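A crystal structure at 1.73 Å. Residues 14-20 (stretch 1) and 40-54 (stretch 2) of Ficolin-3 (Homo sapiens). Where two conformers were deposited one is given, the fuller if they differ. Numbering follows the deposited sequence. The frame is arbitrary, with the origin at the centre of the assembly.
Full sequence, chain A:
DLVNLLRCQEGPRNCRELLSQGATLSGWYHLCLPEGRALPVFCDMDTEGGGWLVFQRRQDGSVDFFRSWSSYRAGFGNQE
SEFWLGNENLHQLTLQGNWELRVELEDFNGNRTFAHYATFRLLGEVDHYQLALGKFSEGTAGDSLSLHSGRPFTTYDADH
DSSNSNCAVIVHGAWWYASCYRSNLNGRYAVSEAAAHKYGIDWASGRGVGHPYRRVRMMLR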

ATOM      1  N   ASN A  14       4.841 -20.732  -3.059  1.00 27.89           N
ATOM      2  CA  ASN A  14       5.273 -19.672  -3.967  1.00 25.95           C
ATOM      3  C   ASN A  14       4.088 -18.882  -4.504  1.00 22.95           C
ATOM      4  O   ASN A  14       2.948 -19.175  -4.164  1.00 22.36           O
ATOM      5  CB  ASN A  14       6.077 -20.249  -5.128  1.00 25.27           C
ATOM      6  CG  ASN A  14       5.339 -21.350  -5.867  1.00 27.23           C
ATOM      7  OD1 ASN A  14       4.167 -21.203  -6.241  1.00 26.81           O
ATOM      8  ND2 ASN A  14       6.030 -22.458  -6.105  1.00 27.83           N
ATOM      9  N   CYS A  15       4.364 -17.885  -5.336  1.00 21.09           N
ATOM     10  CA  CYS A  15       3.291 -17.040  -5.869  1.00 20.70           C
ATOM     11  C   CYS A  15       2.474 -17.763  -6.935  1.00 21.31           C
ATOM     12  O   CYS A  15       1.285 -17.464  -7.118  1.00 21.52           O
ATOM     13  CB  CYS A  15       3.836 -15.710  -6.407  1.00 19.81           C
ATOM     14  SG  CYS A  15       4.516 -14.614  -5.134  1.00 18.10           S
ATOM     15  N   ARG A  16       3.086 -18.721  -7.626  1.00 22.43           N
ATOM     16  CA  ARG A  16       2.351 -19.489  -8.639  1.00 24.64           C
ATOM     17  C   ARG A  16       1.224 -20.273  -7.992  1.00 24.73           C
ATOM     18  O   ARG A  16       0.124 -20.353  -8.536  1.00 25.10           O
ATOM     19  CB  ARG A  16       3.241 -20.470  -9.400  1.00 25.87           C
ATOM     20  CG  ARG A  16       4.563 -19.941  -9.855  1.00 29.34           C
ATOM     21  CD  ARG A  16       5.319 -21.018 -10.634  1.00 33.32           C
ATOM     22  NE  ARG A  16       4.967 -20.980 -12.050  1.00 36.10           N
ATOM     23  CZ  ARG A  16       5.793 -21.317 -13.038  1.00 37.76           C
ATOM     24  NH1 ARG A  16       7.029 -21.716 -12.769  1.00 38.56           N
ATOM     25  NH2 ARG A  16       5.389 -21.235 -14.299  1.00 38.36           N
ATOM     26  N   GLU A  17       1.497 -20.851  -6.826  0.50 24.50           N
ATOM     27  CA  GLU A  17       0.500 -21.643  -6.114  0.50 24.58           C
ATOM     28  C   GLU A  17      -0.659 -20.790  -5.604  0.50 24.15           C
ATOM     29  O   GLU A  17      -1.810 -21.230  -5.607  0.50 24.60           O
ATOM     30  CB  GLU A  17       1.145 -22.433  -4.965  0.50 24.93           C
ATOM     31  CG  GLU A  17       1.895 -23.670  -5.435  0.50 25.68           C
ATOM     32  CD  GLU A  17       2.512 -24.473  -4.302  0.50 26.71           C
ATOM     33  OE1 GLU A  17       2.302 -24.121  -3.120  0.50 27.64           O
ATOM     34  OE2 GLU A  17       3.210 -25.465  -4.598  0.50 27.64           O
ATOM     35  N   LEU A  18      -0.351 -19.571  -5.167  1.00 23.24           N
ATOM     36  CA  LEU A  18      -1.374 -18.637  -4.735  1.00 22.46           C
ATOM     37  C   LEU A  18      -2.270 -18.294  -5.920  1.00 21.76           C
ATOM     38  O   LEU A  18      -3.491 -18.282  -5.789  1.00 22.02           O
ATOM     39  CB  LEU A  18      -0.745 -17.358  -4.156  1.00 21.59           C
ATOM     40  CG  LEU A  18      -0.340 -17.504  -2.686  1.00 21.88           C
ATOM     41  CD1 LEU A  18       0.657 -16.415  -2.276  1.00 21.11           C
ATOM     42  CD2 LEU A  18      -1.590 -17.483  -1.811  1.00 21.91           C
ATOM     43  N   LEU A  19      -1.650 -18.027  -7.067  1.00 22.17           N
ATOM     44  CA  LEU A  19      -2.394 -17.669  -8.272  1.00 22.74           C
ATOM     45  C   LEU A  19      -3.301 -18.815  -8.695  1.00 24.82           C
ATOM     46  O   LEU A  19      -4.487 -18.609  -8.992  1.00 25.33           O
ATOM     47  CB  LEU A  19      -1.449 -17.287  -9.411  1.00 22.29           C
ATOM     48  CG  LEU A  19      -2.072 -16.939 -10.780  1.00 21.49           C
ATOM     49  CD1 LEU A  19      -3.184 -15.899 -10.669  1.00 21.23           C
ATOM     50  CD2 LEU A  19      -1.010 -16.462 -11.754  1.00 21.77           C
ATOM     51  N   SER A  20      -2.741 -20.017  -8.731  0.50 25.78           N
ATOM     52  CA  SER A  20      -3.504 -21.201  -9.112  0.50 26.84           C
ATOM     53  C   SER A  20      -4.729 -21.345  -8.213  0.50 27.43           C
ATOM     54  O   SER A  20      -5.808 -21.735  -8.664  0.50 27.61           O
ATOM     55  CB  SER A  20      -2.621 -22.450  -9.032  0.50 27.07           C
ATOM     56  OG  SER A  20      -3.193 -23.536  -9.742  0.50 27.91           O
ATOM     57  N   PRO A  40       6.104 -12.532   4.511  1.00 16.99           N
ATOM     58  CA  PRO A  40       5.370 -11.671   3.569  1.00 16.13           C
ATOM     59  C   PRO A  40       6.206 -11.439   2.315  1.00 15.28           C
ATOM     60  O   PRO A  40       7.402 -11.150   2.409  1.00 14.19           O
ATOM     61  CB  PRO A  40       5.213 -10.347   4.337  1.00 16.82           C
ATOM     62  CG  PRO A  40       5.597 -10.669   5.761  1.00 16.61           C
ATOM     63  CD  PRO A  40       6.577 -11.771   5.676  1.00 17.40           C
ATOM     64  N   VAL A  41       5.575 -11.548   1.148  1.00 14.10           N
ATOM     65  CA  VAL A  41       6.257 -11.327  -0.124  1.00 13.22           C
ATOM     66  C   VAL A  41       5.285 -10.637  -1.061  1.00 13.09           C
ATOM     67  O   VAL A  41       4.070 -10.767  -0.896  1.00 14.29           O
ATOM     68  CB  VAL A  41       6.666 -12.662  -0.817  1.00 14.03           C
ATOM     69  CG1 VAL A  41       7.605 -13.481   0.080  1.00 15.00           C
ATOM     70  CG2 VAL A  41       5.426 -13.448  -1.171  1.00 14.07           C
ATOM     71  N   PHE A  42       5.827  -9.912  -2.035  1.00 12.84           N
ATOM     72  CA  PHE A  42       5.003  -9.293  -3.074  1.00 12.45           C
ATOM     73  C   PHE A  42       4.887 -10.216  -4.260  1.00 12.48           C
ATOM     74  O   PHE A  42       5.902 -10.577  -4.867  1.00 13.84           O
ATOM     75  CB  PHE A  42       5.581  -7.953  -3.526  1.00 12.37           C
ATOM     76  CG  PHE A  42       4.669  -7.205  -4.454  1.00 13.36           C
ATOM     77  CD1 PHE A  42       3.718  -6.323  -3.945  1.00 13.79           C
ATOM     78  CD2 PHE A  42       4.737  -7.403  -5.822  1.00 13.87           C
ATOM     79  CE1 PHE A  42       2.858  -5.642  -4.787  1.00 13.07           C
ATOM     80  CE2 PHE A  42       3.864  -6.722  -6.681  1.00 14.30           C
ATOM     81  CZ  PHE A  42       2.932  -5.836  -6.150  1.00 14.60           C
ATOM     82  N   CYS A  43       3.654 -10.617  -4.578  1.00 13.15           N
ATOM     83  CA  CYS A  43       3.403 -11.464  -5.746  1.00 13.20           C
ATOM     84  C   CYS A  43       2.869 -10.601  -6.873  1.00 14.80           C
ATOM     85  O   CYS A  43       1.895  -9.866  -6.679  1.00 14.47           O
ATOM     86  CB  CYS A  43       2.361 -12.521  -5.431  1.00 14.97           C
ATOM     87  SG  CYS A  43       2.877 -13.763  -4.223  1.00 16.94           S
ATOM     88  N   ASP A  44       3.509 -10.682  -8.033  1.00 15.37           N
ATOM     89  CA  ASP A  44       2.968 -10.022  -9.225  1.00 16.52           C
ATOM     90  C   ASP A  44       2.138 -11.070  -9.940  1.00 17.33           C
ATOM     91  O   ASP A  44       2.672 -12.048 -10.461  1.00 16.66           O
ATOM     92  CB  ASP A  44       4.092  -9.493 -10.117  1.00 17.26           C
ATOM     93  CG  ASP A  44       3.575  -8.841 -11.392  1.00 20.56           C
ATOM     94  OD1 ASP A  44       2.483  -9.217 -11.862  1.00 21.35           O
ATOM     95  OD2 ASP A  44       4.276  -7.951 -11.925  1.00 23.09           O
ATOM     96  N   MET A  45       0.826 -10.873  -9.947  1.00 19.08           N
ATOM     97  CA  MET A  45      -0.086 -11.871 -10.482  1.00 20.63           C
ATOM     98  C   MET A  45      -0.530 -11.546 -11.903  1.00 23.30           C
ATOM     99  O   MET A  45      -1.420 -12.203 -12.437  1.00 23.49           O
ATOM    100  CB  MET A  45      -1.318 -11.989  -9.587  1.00 19.32           C
ATOM    101  CG  MET A  45      -1.013 -12.413  -8.138  1.00 17.59           C
ATOM    102  SD  MET A  45       0.026 -13.889  -8.112  1.00 16.88           S
ATOM    103  CE  MET A  45      -0.406 -14.550  -6.494  1.00 14.92           C
ATOM    104  N   ASP A  46       0.099 -10.551 -12.524  0.50 24.49           N
ATOM    105  CA  ASP A  46      -0.386 -10.050 -13.816  0.50 26.61           C
ATOM    106  C   ASP A  46       0.645 -10.041 -14.953  0.50 28.02           C
ATOM    107  O   ASP A  46       0.322 -10.404 -16.087  0.50 28.67           O
ATOM    108  CB  ASP A  46      -1.019  -8.663 -13.647  0.50 26.32           C
ATOM    109  CG  ASP A  46      -2.105  -8.387 -14.677  0.50 26.28           C
ATOM    110  OD1 ASP A  46      -2.147  -9.106 -15.700  0.50 26.68           O
ATOM    111  OD2 ASP A  46      -2.919  -7.465 -14.458  0.50 25.22           O
ATOM    112  N   THR A  47       1.875  -9.623 -14.669  1.00 29.48           N
ATOM    113  CA  THR A  47       2.893  -9.566 -15.707  1.00 32.18           C
ATOM    114  C   THR A  47       3.329 -10.941 -16.191  1.00 33.11           C
ATOM    115  O   THR A  47       3.672 -11.814 -15.393  1.00 33.84           O
ATOM    116  CB  THR A  47       4.110  -8.707 -15.300  1.00 32.61           C
ATOM    117  OG1 THR A  47       5.052  -9.508 -14.587  1.00 35.60           O
ATOM    118  CG2 THR A  47       3.674  -7.532 -14.454  1.00 33.50           C
ATOM    119  N   GLU A  48       3.279 -11.132 -17.508  1.00 34.15           N
ATOM    120  CA  GLU A  48       3.815 -12.333 -18.139  1.00 34.43           C
ATOM    121  C   GLU A  48       3.127 -13.601 -17.640  1.00 33.24           C
ATOM    122  O   GLU A  48       3.759 -14.647 -17.497  1.00 34.06           O
ATOM    123  CB  GLU A  48       5.320 -12.426 -17.876  1.00 36.49           C
ATOM    124  CG  GLU A  48       6.117 -13.093 -18.974  1.00 39.36           C
ATOM    125  CD  GLU A  48       6.676 -12.094 -19.960  1.00 42.58           C
ATOM    126  OE1 GLU A  48       5.885 -11.330 -20.561  1.00 43.49           O
ATOM    127  OE2 GLU A  48       7.917 -12.074 -20.132  1.00 44.82           O
ATOM    128  N   GLY A  49       1.835 -13.511 -17.366  1.00 31.33           N
ATOM    129  CA  GLY A  49       1.088 -14.683 -16.942  1.00 29.73           C
ATOM    130  C   GLY A  49       0.912 -14.774 -15.439  1.00 28.28           C
ATOM    131  O   GLY A  49       0.083 -15.541 -14.955  1.00 28.07           O
ATOM    132  N   GLY A  50       1.690 -13.988 -14.700  1.00 26.07           N
ATOM    133  CA  GLY A  50       1.539 -13.916 -13.245  1.00 23.88           C
ATOM    134  C   GLY A  50       2.263 -15.021 -12.495  1.00 22.27           C
ATOM    135  O   GLY A  50       2.753 -15.981 -13.096  1.00 23.12           O
ATOM    136  N   GLY A  51       2.329 -14.878 -11.175  1.00 19.68           N
ATOM    137  CA  GLY A  51       2.980 -15.866 -10.307  1.00 18.55           C
ATOM    138  C   GLY A  51       4.423 -15.525  -9.958  1.00 17.26           C
ATOM    139  O   GLY A  51       5.196 -16.403  -9.540  1.00 17.84           O
ATOM    140  N   TRP A  52       4.786 -14.258 -10.109  1.00 16.10           N
ATOM    141  CA  TRP A  52       6.162 -13.811  -9.847  1.00 16.24           C
ATOM    142  C   TRP A  52       6.364 -13.302  -8.426  1.00 15.55           C
ATOM    143  O   TRP A  52       5.617 -12.459  -7.956  1.00 14.05           O
ATOM    144  CB  TRP A  52       6.556 -12.687 -10.795  1.00 17.39           C
ATOM    145  CG  TRP A  52       6.589 -13.070 -12.241  1.00 19.09           C
ATOM    146  CD1 TRP A  52       5.576 -12.943 -13.149  1.00 20.91           C
ATOM    147  CD2 TRP A  52       7.704 -13.597 -12.953  1.00 19.77           C
ATOM    148  NE1 TRP A  52       5.985 -13.375 -14.375  1.00 20.00           N
ATOM    149  CE2 TRP A  52       7.292 -13.781 -14.291  1.00 20.51           C
ATOM    150  CE3 TRP A  52       9.008 -13.936 -12.595  1.00 20.10           C
ATOM    151  CZ2 TRP A  52       8.140 -14.294 -15.267  1.00 20.96           C
ATOM    152  CZ3 TRP A  52       9.853 -14.461 -13.573  1.00 21.18           C
ATOM    153  CH2 TRP A  52       9.413 -14.627 -14.891  1.00 20.46           C
ATOM    154  N   LEU A  53       7.407 -13.793  -7.761  1.00 14.34           N
ATOM    155  CA  LEU A  53       7.765 -13.300  -6.439  1.00 13.78           C
ATOM    156  C   LEU A  53       8.766 -12.165  -6.632  1.00 12.87           C
ATOM    157  O   LEU A  53       9.888 -12.387  -7.078  1.00 13.09           O
ATOM    158  CB  LEU A  53       8.392 -14.429  -5.607  1.00 14.23           C
ATOM    159  CG  LEU A  53       8.439 -14.278  -4.086  1.00 18.04           C
ATOM    160  CD1 LEU A  53       8.833 -15.628  -3.465  1.00 18.71           C
ATOM    161  CD2 LEU A  53       9.397 -13.149  -3.675  1.00 18.33           C
ATOM    162  N   VAL A  54       8.357 -10.946  -6.298  1.00 12.47           N
ATOM    163  CA  VAL A  54       9.209  -9.779  -6.472  1.00 12.91           C
ATOM    164  C   VAL A  54      10.059  -9.601  -5.235  1.00 12.23           C
ATOM    165  O   VAL A  54       9.524  -9.354  -4.145  1.00 13.40           O
ATOM    166  CB  VAL A  54       8.376  -8.507  -6.702  1.00 13.14           C
ATOM    167  CG1 VAL A  54       9.291  -7.271  -6.906  1.00 12.51           C
ATOM    168  CG2 VAL A  54       7.420  -8.715  -7.897  1.00 13.56           C
TER
HETATM  169  O   HOH W   1       6.411 -17.681  -7.543  1.00 30.30           O

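A disulfide ties the short helix 15-20 to the strand 40-44. Cys15 SG lies 2.1 Å from Cys43 SG, with a chi3 of -77°, and both cysteines adopt the m rotamer (chi1 -67° in each). Both CA-to-CB bonds point toward the opposing stretch, and the m rotamers bring the two sulfurs together with a chi3 in the usual range for a left-handed disulfide. The bridge is buried. Cys15 SG also packs 3.9 Å from Leu53 CB and 4.2 Å from Val41 CG2, while Leu18 CD1 reaches to 4.0 Å from Cys43 SG.

No direct hydrogen bond joins the stretches; the remaining contact is largely apolar. Met45 follows the end of the strand, and its CA-to-CB bond points sideways, yet its m, m, t conformation brings the end of the side chain to the helix. Met45 CE lies 3.7 Å from Leu18 CB and 3.4 Å from Cys15 O, and Met45 SD is 3.9 Å from Leu19 CB. An unbranched, flexible thioether suits this place, since successive torsions can turn it under the first turn of the helix. Leu18 (m, t) and Leu19 (t, p) both direct CB toward stretch 2. The Leu19 rotamer carries CD2 to the glycine turn, where Leu19 CD2 lies 3.5 Å from Gly49 O and 3.7 Å from Gly51 N.

Gly50 and Gly51 allow this close approach. Gly51 CA comes within 4.0 Å of Arg16 CA; a CB on Gly51 would sit tightly against that atom and, at phi/psi 96/20, would also be jammed against the preceding carbonyl. At Gly50 a CB would clash with both Leu19 CD2 and Met45 O. Gly49 meets the helix through its carbonyl O; its backbone angles by themselves call for glycine.

Water 1 bridges the two backbones, donating to Gly51 O (2.7 Å) and accepting a weak hydrogen bond from Cys15 N (3.0 Å). Arg16 contributes its aliphatic portion, with Arg16 CG 3.6 Å from Gly51 O, whereas its NH1 is bonded elsewhere in the structure.

Each side of the contact is braced internally. Asn14, in the p rotamer, caps the helix: Asn14 OD1 accepts from Glu17 N at 2.8 Å, occupying a first-turn amide that lacks a helical carbonyl partner. In stretch 2, Asp44 points away from the helix, and its t rotamer places Asp44 OD1 to accept from Asp46 N (2.8 Å) and Thr47 N (2.9 Å), fastening the turn. Asp44 O receives Gly51 N at 2.9 Å and Trp52 N at 3.1 Å, which holds Gly51 beside the strand that carries Cys43.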